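Local coordinates for protein MarR family transcriptional regulator (PDB 5ERI) that probably binds DNA as a dimeric winged helix-turn-helix transcription factor of the MarR family, regulating gene expression, at residues D26-I29 with L30-G34; K80-K83 with A84-T87. All blocks are in the same frame, centred on the assembly; numbering follows the deposited sequence.

How the interactions relate
Interactions 1 and 2 are each the first turn of a helix, entered from a loop that supplies a side-chain oxygen to an early backbone N-H, weakly in interaction 1, more firmly in interaction 2. Their centres lie 25 Å apart and their nearest atoms about 12 Å, without touching. Arg31 and Glu32 of interaction 1, at the start of helix 29-47, form salt bridges to the second subunit, so it belongs to the dimer interface. Interaction 2 touches that subunit too: Lys80 meets Ala39 and Ser42, and Val81 packs on Arg38, all on the second subunit's copy of the helix that interaction 1 opens. It also starts helix 83-95, the probable DNA-recognition helix.

Interaction 1: D26-I29 with L30-G34; sequences DSNI and LREVG
The carbonyl oxygen of Asn28 takes the first full helical bond of this turn: Glu32 N donates to Asn28 O at 2.9 Å with an N-H...O angle of 154°. One residue on, Val33 N reaches Ile29 O, also at 2.9 Å, and Val33 CG2 lies 3.3 Å from that same Ile29 O. Before the first turn, the Ser27 hydroxyl accepts a weak capping bond from Ile29 N (3.4 Å to Ser27 OG). A water extends the start of the helix, donating to Ser27 O at 2.7 Å and accepting from Arg31 N at 3.1 Å, which gives that early N-H a partner. Ile29 CG2 comes within 4.3 Å of Leu30 CG. Arg31 keeps its CB 3.3 Å from Asn28 O, and a bend at chi2 (-77°) turns the rest of the chain off the helix, where the guanidinium forms salt bridges with Glu130 and Glu66 of the second subunit. Glu32, on the neighbouring face, pairs with Lys158 of that subunit, while Ile29 packs on its Leu153. The first turn of helix 29-47 thus joins a weak serine cap to polar and apolar contacts with the second subunit, as expected of the dimerisation region of the MarR fold, where N- and C-terminal helices of two subunits interlock.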
ATOM      1  N   ASP A  26      -2.467 -12.384  15.535  1.00 54.26           N
ATOM      2  CA  ASP A  26      -3.692 -13.179  15.444  1.00 54.71           C
ATOM      3  C   ASP A  26      -3.850 -13.736  14.042  1.00 48.72           C
ATOM      4  O   ASP A  26      -4.514 -14.718  13.841  1.00 50.23           O
ATOM      5  CB  ASP A  26      -4.941 -12.369  15.836  1.00 60.64           C
ATOM      6  CG  ASP A  26      -5.034 -12.104  17.345  1.00 74.11           C
ATOM      7  OD1 ASP A  26      -4.540 -12.990  18.123  1.00 72.92           O
ATOM      8  OD2 ASP A  26      -5.630 -11.027  17.734  1.00 60.53           O
ATOM      9  N   SER A  27      -3.251 -13.090  13.059  1.00 52.09           N
ATOM     10  CA  SER A  27      -3.494 -13.478  11.690  1.00 46.36           C
ATOM     11  C   SER A  27      -2.432 -12.930  10.810  1.00 46.11           C
ATOM     12  O   SER A  27      -1.795 -11.908  11.096  1.00 47.96           O
ATOM     13  CB  SER A  27      -4.849 -12.907  11.228  1.00 50.55           C
ATOM     14  OG  SER A  27      -5.254 -13.445   9.989  1.00 44.32           O
ATOM     15  N   ASN A  28      -2.284 -13.606   9.695  1.00 46.22           N
ATOM     16  CA  ASN A  28      -1.366 -13.214   8.655  1.00 48.43           C
ATOM     17  C   ASN A  28      -1.949 -12.235   7.611  1.00 45.94           C
ATOM     18  O   ASN A  28      -1.212 -11.711   6.736  1.00 45.89           O
ATOM     19  CB  ASN A  28      -0.881 -14.479   7.905  1.00 53.96           C
ATOM     20  CG  ASN A  28       0.425 -14.243   7.162  1.00 69.57           C
ATOM     21  OD1 ASN A  28       0.545 -14.511   5.950  1.00 89.57           O
ATOM     22  ND2 ASN A  28       1.408 -13.691   7.872  1.00 73.65           N
ATOM     23  N   ILE A  29      -3.231 -11.919   7.735  1.00 41.58           N
ATOM     24  CA  ILE A  29      -4.013 -11.287   6.630  1.00 41.37           C
ATOM     25  C   ILE A  29      -3.481  -9.918   6.282  1.00 38.22           C
ATOM     26  O   ILE A  29      -3.351  -9.612   5.108  1.00 39.09           O
ATOM     27  CB  ILE A  29      -5.550 -11.227   6.957  1.00 43.22           C
ATOM     28  CG1 ILE A  29      -6.333 -10.683   5.813  1.00 47.05           C
ATOM     29  CG2 ILE A  29      -5.864 -10.350   8.158  1.00 42.74           C
ATOM     30  CD1 ILE A  29      -6.327 -11.586   4.620  1.00 46.69           C
ATOM     31  N   LEU A  30      -3.102  -9.119   7.255  1.00 44.77           N
ATOM     32  CA  LEU A  30      -2.572  -7.830   6.877  1.00 50.11           C
ATOM     33  C   LEU A  30      -1.125  -7.882   6.372  1.00 51.51           C
ATOM     34  O   LEU A  30      -0.768  -7.133   5.482  1.00 51.74           O
ATOM     35  CB  LEU A  30      -2.699  -6.864   7.997  1.00 51.14           C
ATOM     36  CG  LEU A  30      -4.112  -6.427   8.311  1.00 56.71           C
ATOM     37  CD1 LEU A  30      -3.955  -5.323   9.349  1.00 57.34           C
ATOM     38  CD2 LEU A  30      -4.933  -5.972   7.094  1.00 58.62           C
ATOM     39  N   ARG A  31      -0.309  -8.782   6.896  1.00 48.33           N
ATOM     40  CA  ARG A  31       0.999  -9.029   6.282  1.00 45.49           C
ATOM     41  C   ARG A  31       0.830  -9.402   4.842  1.00 39.06           C
ATOM     42  O   ARG A  31       1.550  -8.936   3.966  1.00 44.27           O
ATOM     43  CB  ARG A  31       1.734 -10.197   6.969  1.00 47.47           C
ATOM     44  CG  ARG A  31       1.956 -10.029   8.504  1.00 53.19           C
ATOM     45  CD  ARG A  31       3.065  -9.091   8.799  1.00 46.23           C
ATOM     46  NE  ARG A  31       3.209  -8.701  10.200  1.00 49.11           N
ATOM     47  CZ  ARG A  31       4.273  -8.953  10.964  1.00 48.98           C
ATOM     48  NH1 ARG A  31       5.327  -9.701  10.539  1.00 49.58           N
ATOM     49  NH2 ARG A  31       4.304  -8.435  12.171  1.00 47.51           N
ATOM     50  N   GLU A  32      -0.152 -10.230   4.537  1.00 41.62           N
ATOM     51  CA  GLU A  32      -0.319 -10.614   3.127  1.00 42.03           C
ATOM     52  C   GLU A  32      -0.800  -9.467   2.279  1.00 41.23           C
ATOM     53  O   GLU A  32      -0.359  -9.260   1.103  1.00 45.59           O
ATOM     54  CB  GLU A  32      -1.324 -11.741   3.028  1.00 45.67           C
ATOM     55  CG  GLU A  32      -0.912 -12.749   2.000  1.00 54.49           C
ATOM     56  CD  GLU A  32       0.457 -13.390   2.335  1.00 52.71           C
ATOM     57  OE1 GLU A  32       0.612 -13.990   3.441  1.00 52.73           O
ATOM     58  OE2 GLU A  32       1.359 -13.244   1.474  1.00 55.24           O
ATOM     59  N   VAL A  33      -1.701  -8.673   2.851  1.00 40.29           N
ATOM     60  CA  VAL A  33      -2.192  -7.474   2.144  1.00 40.99           C
ATOM     61  C   VAL A  33      -1.031  -6.437   1.869  1.00 41.01           C
ATOM     62  O   VAL A  33      -0.943  -5.860   0.756  1.00 36.79           O
ATOM     63  CB  VAL A  33      -3.351  -6.753   2.919  1.00 44.12           C
ATOM     64  CG1 VAL A  33      -3.675  -5.425   2.267  1.00 47.90           C
ATOM     65  CG2 VAL A  33      -4.629  -7.549   2.911  1.00 41.36           C
ATOM     66  N   GLY A  34      -0.139  -6.246   2.863  1.00 39.36           N
ATOM     67  CA  GLY A  34       1.062  -5.394   2.698  1.00 36.58           C
ATOM     68  C   GLY A  34       2.006  -5.989   1.630  1.00 34.30           C
ATOM     69  O   GLY A  34       2.463  -5.315   0.752  1.00 35.14           O
TER
HETATM   70  O   HOH W   1      -1.346  -9.625   9.641  1.00 47.12           O

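Interaction 2: K80-K83 with A84-T87; sequences KVDK and ATTT
Asp82 and Thr85 set their side chains at about a right angle, and Asp82 OD1 takes two bonds from Thr85. Thr85 OG1 donates at 2.5 Å on the syn side of Asp82 OD1, 16° out of the carboxylate plane; Thr85 N donates to the same Asp82 OD1 at 3.1 Å, but from above that plane. Asp82 chi1 of 68° tucks CG between its backbone N and carbonyl carbon, bringing the carboxylate over the helix start, where the N-terminal end of the helix would probably favour its negative charge. Lys83 and Thr87 meet at a slant. Here the backbone oxygen is the shared acceptor: Thr87 N reaches Lys83 O at 2.8 Å, nearly in line with the carbonyl, and Thr87 OG1 bonds Lys83 O at 2.8 Å from above the carbonyl plane. Val81 stands roughly perpendicular to Thr86, its CG2 3.5 Å from Thr86 OG1, a hydroxyl whose hydrogen-bond partner is Ser76 of helix 72-79; Val81 also packs on Arg38 of the second subunit. This is an Asp N-cap at the turn of a helix-turn-helix, opening helix 83-95, which corresponds to the probable DNA-recognition helix of the winged MarR fold.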
ATOM      1  N   LYS A  80      -8.781   7.284   0.301  1.00 40.07           N
ATOM      2  CA  LYS A  80      -8.502   7.043   1.712  1.00 41.04           C
ATOM      3  C   LYS A  80      -7.107   7.497   2.230  1.00 43.63           C
ATOM      4  O   LYS A  80      -6.372   6.776   2.927  1.00 44.58           O
ATOM      5  CB  LYS A  80      -8.756   5.588   2.035  1.00 45.35           C
ATOM      6  CG  LYS A  80      -9.968   4.956   1.375  1.00 45.87           C
ATOM      7  CD  LYS A  80     -11.297   5.621   1.664  1.00 49.12           C
ATOM      8  CE  LYS A  80     -12.328   4.846   0.856  1.00 49.10           C
ATOM      9  NZ  LYS A  80     -13.497   5.620   0.420  1.00 55.46           N
ATOM     10  N   VAL A  81      -6.730   8.677   1.831  1.00 40.72           N
ATOM     11  CA  VAL A  81      -5.520   9.309   2.312  1.00 42.97           C
ATOM     12  C   VAL A  81      -5.875  10.708   2.851  1.00 44.61           C
ATOM     13  O   VAL A  81      -6.953  11.226   2.534  1.00 42.88           O
ATOM     14  CB  VAL A  81      -4.516   9.490   1.188  1.00 41.69           C
ATOM     15  CG1 VAL A  81      -4.046   8.155   0.666  1.00 46.43           C
ATOM     16  CG2 VAL A  81      -5.078  10.319   0.026  1.00 45.01           C
ATOM     17  N   ASP A  82      -4.972  11.319   3.613  1.00 49.25           N
ATOM     18  CA  ASP A  82      -5.158  12.698   4.089  1.00 54.59           C
ATOM     19  C   ASP A  82      -4.831  13.733   3.010  1.00 50.66           C
ATOM     20  O   ASP A  82      -4.143  13.440   2.011  1.00 43.79           O
ATOM     21  CB  ASP A  82      -4.341  12.980   5.342  1.00 60.87           C
ATOM     22  CG  ASP A  82      -2.852  12.991   5.070  1.00 69.16           C
ATOM     23  OD1 ASP A  82      -2.474  12.802   3.887  1.00 62.13           O
ATOM     24  OD2 ASP A  82      -2.057  13.165   6.043  1.00 78.05           O
ATOM     25  N   LYS A  83      -5.363  14.938   3.207  1.00 50.19           N
ATOM     26  CA  LYS A  83      -5.372  15.981   2.166  1.00 52.10           C
ATOM     27  C   LYS A  83      -3.945  16.413   1.783  1.00 47.03           C
ATOM     28  O   LYS A  83      -3.623  16.708   0.599  1.00 44.00           O
ATOM     29  CB  LYS A  83      -6.270  17.183   2.601  1.00 63.48           C
ATOM     30  CG  LYS A  83      -6.469  18.246   1.518  1.00 76.79           C
ATOM     31  CD  LYS A  83      -7.432  19.360   1.971  1.00 91.00           C
ATOM     32  CE  LYS A  83      -7.099  20.747   1.393  1.00 95.62           C
ATOM     33  NZ  LYS A  83      -6.016  21.449   2.165  1.00105.63           N
ATOM     34  N   ALA A  84      -3.073  16.394   2.773  1.00 42.96           N
ATOM     35  CA  ALA A  84      -1.656  16.719   2.538  1.00 48.82           C
ATOM     36  C   ALA A  84      -0.989  15.795   1.505  1.00 46.12           C
ATOM     37  O   ALA A  84      -0.244  16.216   0.603  1.00 45.66           O
ATOM     38  CB  ALA A  84      -0.890  16.657   3.859  1.00 44.18           C
ATOM     39  N   THR A  85      -1.303  14.515   1.596  1.00 45.25           N
ATOM     40  CA  THR A  85      -0.776  13.584   0.619  1.00 43.12           C
ATOM     41  C   THR A  85      -1.250  13.979  -0.770  1.00 39.88           C
ATOM     42  O   THR A  85      -0.454  14.009  -1.705  1.00 42.65           O
ATOM     43  CB  THR A  85      -1.242  12.148   0.952  1.00 48.22           C
ATOM     44  OG1 THR A  85      -0.795  11.832   2.253  1.00 46.48           O
ATOM     45  CG2 THR A  85      -0.655  11.132  -0.015  1.00 49.19           C
ATOM     46  N   THR A  86      -2.555  14.266  -0.888  1.00 39.77           N
ATOM     47  CA  THR A  86      -3.187  14.574  -2.150  1.00 38.27           C
ATOM     48  C   THR A  86      -2.626  15.818  -2.753  1.00 39.37           C
ATOM     49  O   THR A  86      -2.270  15.828  -3.943  1.00 41.40           O
ATOM     50  CB  THR A  86      -4.698  14.705  -1.979  1.00 41.82           C
ATOM     51  OG1 THR A  86      -5.205  13.473  -1.474  1.00 41.68           O
ATOM     52  CG2 THR A  86      -5.383  15.018  -3.314  1.00 43.01           C
ATOM     53  N   THR A  87      -2.490  16.855  -1.931  1.00 41.37           N
ATOM     54  CA  THR A  87      -1.915  18.153  -2.352  1.00 42.27           C
ATOM     55  C   THR A  87      -0.525  17.996  -2.993  1.00 42.31           C
ATOM     56  O   THR A  87      -0.245  18.470  -4.116  1.00 44.42           O
ATOM     57  CB  THR A  87      -1.855  19.080  -1.076  1.00 48.68           C
ATOM     58  OG1 THR A  87      -3.162  19.205  -0.534  1.00 46.99           O
ATOM     59  CG2 THR A  87      -1.296  20.504  -1.353  1.00 51.95           C
TER